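Long-range contact in hypothetical sugar ABC-transporter sugar binding protein (Arthrobacter globiformis, PDB 7BVT), which probably binds cyclic alpha-maltosyl-(1→6)-maltose outside the cell as the solute-binding component of a sugar ABC transporter: residues V266-A280 against E352-Q364. Residues are numbered along the deposited sequence; the frame is centred on the assembly and turned at random.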
loop_
_atom_site.group_PDB
_atom_site.type_symbol
_atom_site.label_atom_id
_atom_site.label_comp_id
_atom_site.label_asym_id
_atom_site.label_seq_id
_atom_site.Cartn_x
_atom_site.Cartn_y
_atom_site.Cartn_z
ATOM N N VAL A 266 4.224 0.096 12.557
ATOM C CA VAL A 266 3.743 -0.317 13.913
ATOM C C VAL A 266 4.698 -1.395 14.401
ATOM O O VAL A 266 5.081 -1.366 15.593
ATOM C CB VAL A 266 2.294 -0.795 13.907
ATOM C CG1 VAL A 266 1.894 -1.368 15.279
ATOM C CG2 VAL A 266 1.365 0.318 13.481
ATOM N N GLY A 267 5.046 -2.320 13.515
ATOM C CA GLY A 267 5.898 -3.473 13.841
ATOM C C GLY A 267 7.317 -3.025 14.121
ATOM O O GLY A 267 7.882 -3.451 15.142
ATOM N N ILE A 268 7.898 -2.239 13.225
ATOM C CA ILE A 268 9.273 -1.694 13.369
ATOM C C ILE A 268 9.380 -0.951 14.705
ATOM O O ILE A 268 10.302 -1.259 15.480
ATOM C CB ILE A 268 9.626 -0.821 12.160
ATOM C CG1 ILE A 268 9.684 -1.670 10.888
ATOM C CG2 ILE A 268 10.925 -0.069 12.409
ATOM C CD1 ILE A 268 9.490 -0.887 9.642
ATOM N N TRP A 269 8.420 -0.099 15.037
ATOM C CA TRP A 269 8.469 0.725 16.277
ATOM C C TRP A 269 7.947 0.017 17.532
ATOM O O TRP A 269 8.393 0.409 18.631
ATOM C CB TRP A 269 7.718 2.030 16.045
ATOM C CG TRP A 269 8.522 2.997 15.238
ATOM C CD1 TRP A 269 9.747 2.812 14.676
ATOM C CD2 TRP A 269 8.100 4.311 14.853
ATOM N NE1 TRP A 269 10.135 3.929 13.989
ATOM C CE2 TRP A 269 9.136 4.865 14.075
ATOM C CE3 TRP A 269 6.951 5.053 15.116
ATOM C CZ2 TRP A 269 9.063 6.148 13.556
ATOM C CZ3 TRP A 269 6.871 6.325 14.591
ATOM C CH2 TRP A 269 7.911 6.852 13.828
ATOM N N ALA A 270 6.969 -0.883 17.451
ATOM C CA ALA A 270 6.363 -1.449 18.684
ATOM C C ALA A 270 7.474 -2.183 19.450
ATOM O O ALA A 270 7.382 -2.253 20.677
ATOM C CB ALA A 270 5.147 -2.312 18.399
ATOM N N ALA A 271 8.543 -2.566 18.749
ATOM C CA ALA A 271 9.744 -3.247 19.282
ATOM C C ALA A 271 10.667 -2.236 19.965
ATOM O O ALA A 271 10.819 -2.310 21.207
ATOM C CB ALA A 271 10.474 -3.957 18.159
ATOM N N ASP A 272 11.287 -1.343 19.188
ATOM C CA ASP A 272 12.226 -0.331 19.735
ATOM C C ASP A 272 11.727 1.070 19.386
ATOM O O ASP A 272 12.206 1.692 18.448
ATOM C CB ASP A 272 13.640 -0.546 19.217
ATOM C CG ASP A 272 14.593 0.397 19.913
ATOM O OD1 ASP A 272 14.532 0.464 21.150
ATOM O OD2 ASP A 272 15.333 1.086 19.214
ATOM N N PRO A 273 10.749 1.613 20.128
ATOM C CA PRO A 273 10.095 2.854 19.726
ATOM C C PRO A 273 10.976 4.079 19.935
ATOM O O PRO A 273 11.607 4.212 20.979
ATOM C CB PRO A 273 8.877 2.900 20.645
ATOM C CG PRO A 273 9.316 2.158 21.889
ATOM C CD PRO A 273 10.210 1.054 21.372
ATOM N N PRO A 274 11.001 5.039 18.985
ATOM C CA PRO A 274 11.838 6.226 19.136
ATOM C C PRO A 274 11.161 7.239 20.063
ATOM O O PRO A 274 11.815 8.203 20.433
ATOM C CB PRO A 274 11.971 6.719 17.687
ATOM C CG PRO A 274 10.614 6.373 17.079
ATOM C CD PRO A 274 10.216 5.056 17.732
ATOM N N PHE A 275 9.886 7.014 20.387
ATOM C CA PHE A 275 9.019 7.828 21.284
ATOM C C PHE A 275 7.674 7.108 21.434
ATOM O O PHE A 275 7.511 6.101 20.726
ATOM C CB PHE A 275 8.875 9.282 20.786
ATOM C CG PHE A 275 8.456 9.407 19.337
ATOM C CD1 PHE A 275 7.123 9.244 18.975
ATOM C CD2 PHE A 275 9.390 9.550 18.328
ATOM C CE1 PHE A 275 6.742 9.310 17.637
ATOM C CE2 PHE A 275 9.010 9.588 16.996
ATOM C CZ PHE A 275 7.681 9.471 16.657
ATOM N N GLU A 276 6.816 7.566 22.354
ATOM C CA GLU A 276 5.464 7.043 22.639
ATOM C C GLU A 276 4.591 7.487 21.468
ATOM O O GLU A 276 4.207 8.650 21.394
ATOM C CB GLU A 276 4.892 7.491 23.971
ATOM C CG GLU A 276 3.484 6.986 24.283
ATOM C CD GLU A 276 3.356 5.582 24.874
ATOM O OE1 GLU A 276 4.420 4.983 25.201
ATOM O OE2 GLU A 276 2.189 5.074 25.019
ATOM N N PHE A 277 4.306 6.558 20.571
ATOM C CA PHE A 277 3.443 6.853 19.404
ATOM C C PHE A 277 2.050 6.284 19.607
ATOM O O PHE A 277 1.830 5.232 20.260
ATOM C CB PHE A 277 4.095 6.346 18.128
ATOM C CG PHE A 277 4.116 4.858 17.938
ATOM C CD1 PHE A 277 5.164 4.111 18.436
ATOM C CD2 PHE A 277 3.116 4.210 17.223
ATOM C CE1 PHE A 277 5.201 2.742 18.253
ATOM C CE2 PHE A 277 3.156 2.847 17.047
ATOM C CZ PHE A 277 4.183 2.108 17.570
ATOM N N GLY A 278 1.097 6.939 18.946
ATOM C CA GLY A 278 -0.286 6.500 18.796
ATOM C C GLY A 278 -0.624 6.319 17.318
ATOM O O GLY A 278 0.180 6.751 16.452
ATOM N N THR A 279 -1.717 5.637 17.067
ATOM C CA THR A 279 -2.153 5.387 15.684
ATOM C C THR A 279 -3.634 5.678 15.604
ATOM O O THR A 279 -4.384 5.618 16.619
ATOM C CB THR A 279 -1.807 3.959 15.237
ATOM O OG1 THR A 279 -2.638 3.090 16.009
ATOM C CG2 THR A 279 -0.344 3.628 15.360
ATOM N N ALA A 280 -4.115 5.987 14.407
ATOM C CA ALA A 280 -5.544 6.175 14.171
ATOM C C ALA A 280 -5.859 6.041 12.693
ATOM O O ALA A 280 -4.910 6.080 11.872
ATOM C CB ALA A 280 -5.991 7.554 14.613
ATOM N N GLU A 352 -5.558 -6.928 19.710
ATOM C CA GLU A 352 -5.858 -6.177 20.958
ATOM C C GLU A 352 -4.882 -6.591 22.069
ATOM O O GLU A 352 -4.404 -5.699 22.785
ATOM C CB GLU A 352 -7.324 -6.383 21.355
ATOM C CG GLU A 352 -7.795 -5.438 22.455
ATOM C CD GLU A 352 -7.334 -3.986 22.355
ATOM O OE1 GLU A 352 -7.510 -3.359 21.277
ATOM O OE2 GLU A 352 -6.787 -3.475 23.355
ATOM N N SER A 353 -4.531 -7.871 22.166
ATOM C CA SER A 353 -3.667 -8.429 23.239
ATOM C C SER A 353 -2.192 -8.159 22.925
ATOM O O SER A 353 -1.429 -7.961 23.863
ATOM C CB SER A 353 -3.927 -9.918 23.457
ATOM O OG SER A 353 -3.139 -10.699 22.553
ATOM N N THR A 354 -1.801 -8.094 21.650
ATOM C CA THR A 354 -0.398 -8.196 21.255
ATOM C C THR A 354 0.067 -6.899 20.600
ATOM O O THR A 354 1.159 -6.471 20.953
ATOM C CB THR A 354 -0.196 -9.450 20.409
ATOM O OG1 THR A 354 -0.893 -10.492 21.090
ATOM C CG2 THR A 354 1.247 -9.811 20.188
ATOM N N GLU A 355 -0.718 -6.285 19.714
ATOM C CA GLU A 355 -0.209 -5.200 18.834
ATOM C C GLU A 355 -1.344 -4.209 18.666
ATOM O O GLU A 355 -1.817 -3.981 17.577
ATOM C CB GLU A 355 0.266 -5.818 17.509
ATOM C CG GLU A 355 1.218 -4.963 16.659
ATOM C CD GLU A 355 1.827 -5.730 15.472
ATOM O OE1 GLU A 355 1.558 -6.972 15.370
ATOM O OE2 GLU A 355 2.584 -5.115 14.647
ATOM N N PRO A 356 -1.894 -3.644 19.748
ATOM C CA PRO A 356 -3.172 -2.933 19.679
ATOM C C PRO A 356 -3.126 -1.715 18.730
ATOM O O PRO A 356 -4.177 -1.350 18.205
ATOM C CB PRO A 356 -3.425 -2.501 21.132
ATOM C CG PRO A 356 -2.092 -2.578 21.761
ATOM C CD PRO A 356 -1.333 -3.707 21.097
ATOM N N ARG A 357 -1.956 -1.124 18.542
ATOM C CA ARG A 357 -1.839 0.077 17.647
ATOM C C ARG A 357 -1.990 -0.360 16.175
ATOM O O ARG A 357 -2.140 0.497 15.325
ATOM C CB ARG A 357 -0.572 0.856 17.936
ATOM C CG ARG A 357 -0.713 1.568 19.281
ATOM C CD ARG A 357 0.572 2.180 19.713
ATOM N NE ARG A 357 1.591 1.179 19.987
ATOM C CZ ARG A 357 2.753 1.463 20.552
ATOM N NH1 ARG A 357 3.058 2.713 20.844
ATOM N NH2 ARG A 357 3.633 0.511 20.803
ATOM N N LEU A 358 -1.986 -1.652 15.884
ATOM C CA LEU A 358 -2.262 -2.094 14.498
ATOM C C LEU A 358 -3.772 -2.041 14.241
ATOM O O LEU A 358 -4.166 -2.029 13.066
ATOM C CB LEU A 358 -1.699 -3.505 14.297
ATOM C CG LEU A 358 -1.511 -3.924 12.844
ATOM C CD1 LEU A 358 -0.394 -3.181 12.177
ATOM C CD2 LEU A 358 -1.248 -5.422 12.763
ATOM N N LEU A 359 -4.629 -1.951 15.257
ATOM C CA LEU A 359 -6.068 -2.169 15.034
ATOM C C LEU A 359 -6.609 -1.140 14.030
ATOM O O LEU A 359 -7.399 -1.470 13.156
ATOM C CB LEU A 359 -6.870 -2.145 16.351
ATOM C CG LEU A 359 -8.360 -2.408 16.189
ATOM C CD1 LEU A 359 -8.607 -3.783 15.604
ATOM C CD2 LEU A 359 -9.147 -2.260 17.511
ATOM N N PRO A 360 -6.266 0.165 14.102
ATOM C CA PRO A 360 -6.859 1.111 13.152
ATOM C C PRO A 360 -6.516 0.699 11.715
ATOM O O PRO A 360 -7.338 0.897 10.841
ATOM C CB PRO A 360 -6.184 2.433 13.509
ATOM C CG PRO A 360 -5.971 2.271 14.999
ATOM C CD PRO A 360 -5.444 0.845 15.127
ATOM N N TYR A 361 -5.320 0.182 11.505
ATOM C CA TYR A 361 -4.866 -0.237 10.149
ATOM C C TYR A 361 -5.711 -1.415 9.671
ATOM O O TYR A 361 -6.118 -1.504 8.499
ATOM C CB TYR A 361 -3.387 -0.563 10.198
ATOM C CG TYR A 361 -2.474 0.619 10.376
ATOM C CD1 TYR A 361 -1.977 1.299 9.281
ATOM C CD2 TYR A 361 -2.041 1.012 11.639
ATOM C CE1 TYR A 361 -1.104 2.351 9.395
ATOM C CE2 TYR A 361 -1.155 2.066 11.768
ATOM C CZ TYR A 361 -0.669 2.721 10.645
ATOM O OH TYR A 361 0.193 3.764 10.728
ATOM N N VAL A 362 -6.003 -2.339 10.596
ATOM C CA VAL A 362 -6.835 -3.517 10.251
ATOM C C VAL A 362 -8.225 -3.040 9.847
ATOM O O VAL A 362 -8.758 -3.509 8.844
ATOM C CB VAL A 362 -6.852 -4.518 11.417
ATOM C CG1 VAL A 362 -7.832 -5.638 11.097
ATOM C CG2 VAL A 362 -5.448 -5.038 11.724
ATOM N N GLU A 363 -8.806 -2.128 10.627
ATOM C CA GLU A 363 -10.190 -1.656 10.421
ATOM C C GLU A 363 -10.242 -0.891 9.091
ATOM O O GLU A 363 -11.237 -0.992 8.394
ATOM C CB GLU A 363 -10.595 -0.827 11.644
ATOM C CG GLU A 363 -10.781 -1.723 12.863
ATOM C CD GLU A 363 -11.280 -0.992 14.100
ATOM O OE1 GLU A 363 -11.945 -1.618 14.902
ATOM O OE2 GLU A 363 -10.973 0.194 14.243
ATOM N N GLN A 364 -9.127 -0.291 8.680
ATOM C CA GLN A 364 -9.130 0.512 7.431
ATOM C C GLN A 364 -9.188 -0.415 6.220
ATOM O O GLN A 364 -9.366 0.115 5.119
ATOM C CB GLN A 364 -7.874 1.373 7.295
ATOM C CG GLN A 364 -7.941 2.600 8.202
ATOM C CD GLN A 364 -6.817 3.584 7.932
ATOM O OE1 GLN A 364 -7.064 4.804 7.925
ATOM N NE2 GLN A 364 -5.581 3.103 7.712
HETATM O O HOH W 1 6.676 0.675 21.323
#
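R357 lays its guanidinium flat on the ring of F277. The two planes are only 7° apart, and CZ of R357 sits 3.7 Å from the centroid of the F277 ring, a cation-pi stack. The same group also bonds along its edge. R357 NH1 donates to F277 O at 2.9 Å, nearly in the guanidinium plane. R357 NH2 reaches a water that in turn donates to A270 O, so ring, carbonyl and water together fix the group's rotation. The bend at chi3 (-65°) turns the end of the arginine onto the ring. A leucine here would probably leave F277 O without this donor and the ring face without its cation. The backbone of R357 is gripped too. T279 OG1 donates to R357 O at 2.7 Å, in the carbonyl plane and on a lone pair. T279 CG2 meets the edge of the Y361 ring. Beside this polar patch, V266 packs with both methyls. Its CG2 comes within 3.5 Å of Y361 CE2, while CG1 lies against E355 CG; L358 CD1 approaches CB. P360 CB rests on the backbone of A280.

Second-shell groups hold these parts in place. W269 CE3 lies over the rim of the F277 face opposite R357, and Y361 OH is hydrogen-bonded to E261 O. The side chain of Y361 is about 9 Å from a bound glucose unit. Strand 277-280 pairs antiparallel with strand 140-147, whose M145 touches V266, W269 and Y361. The contact thus joins helix 264-271 and the strand that follows it to the turn after helix 345-354 and the start of helix 359-363.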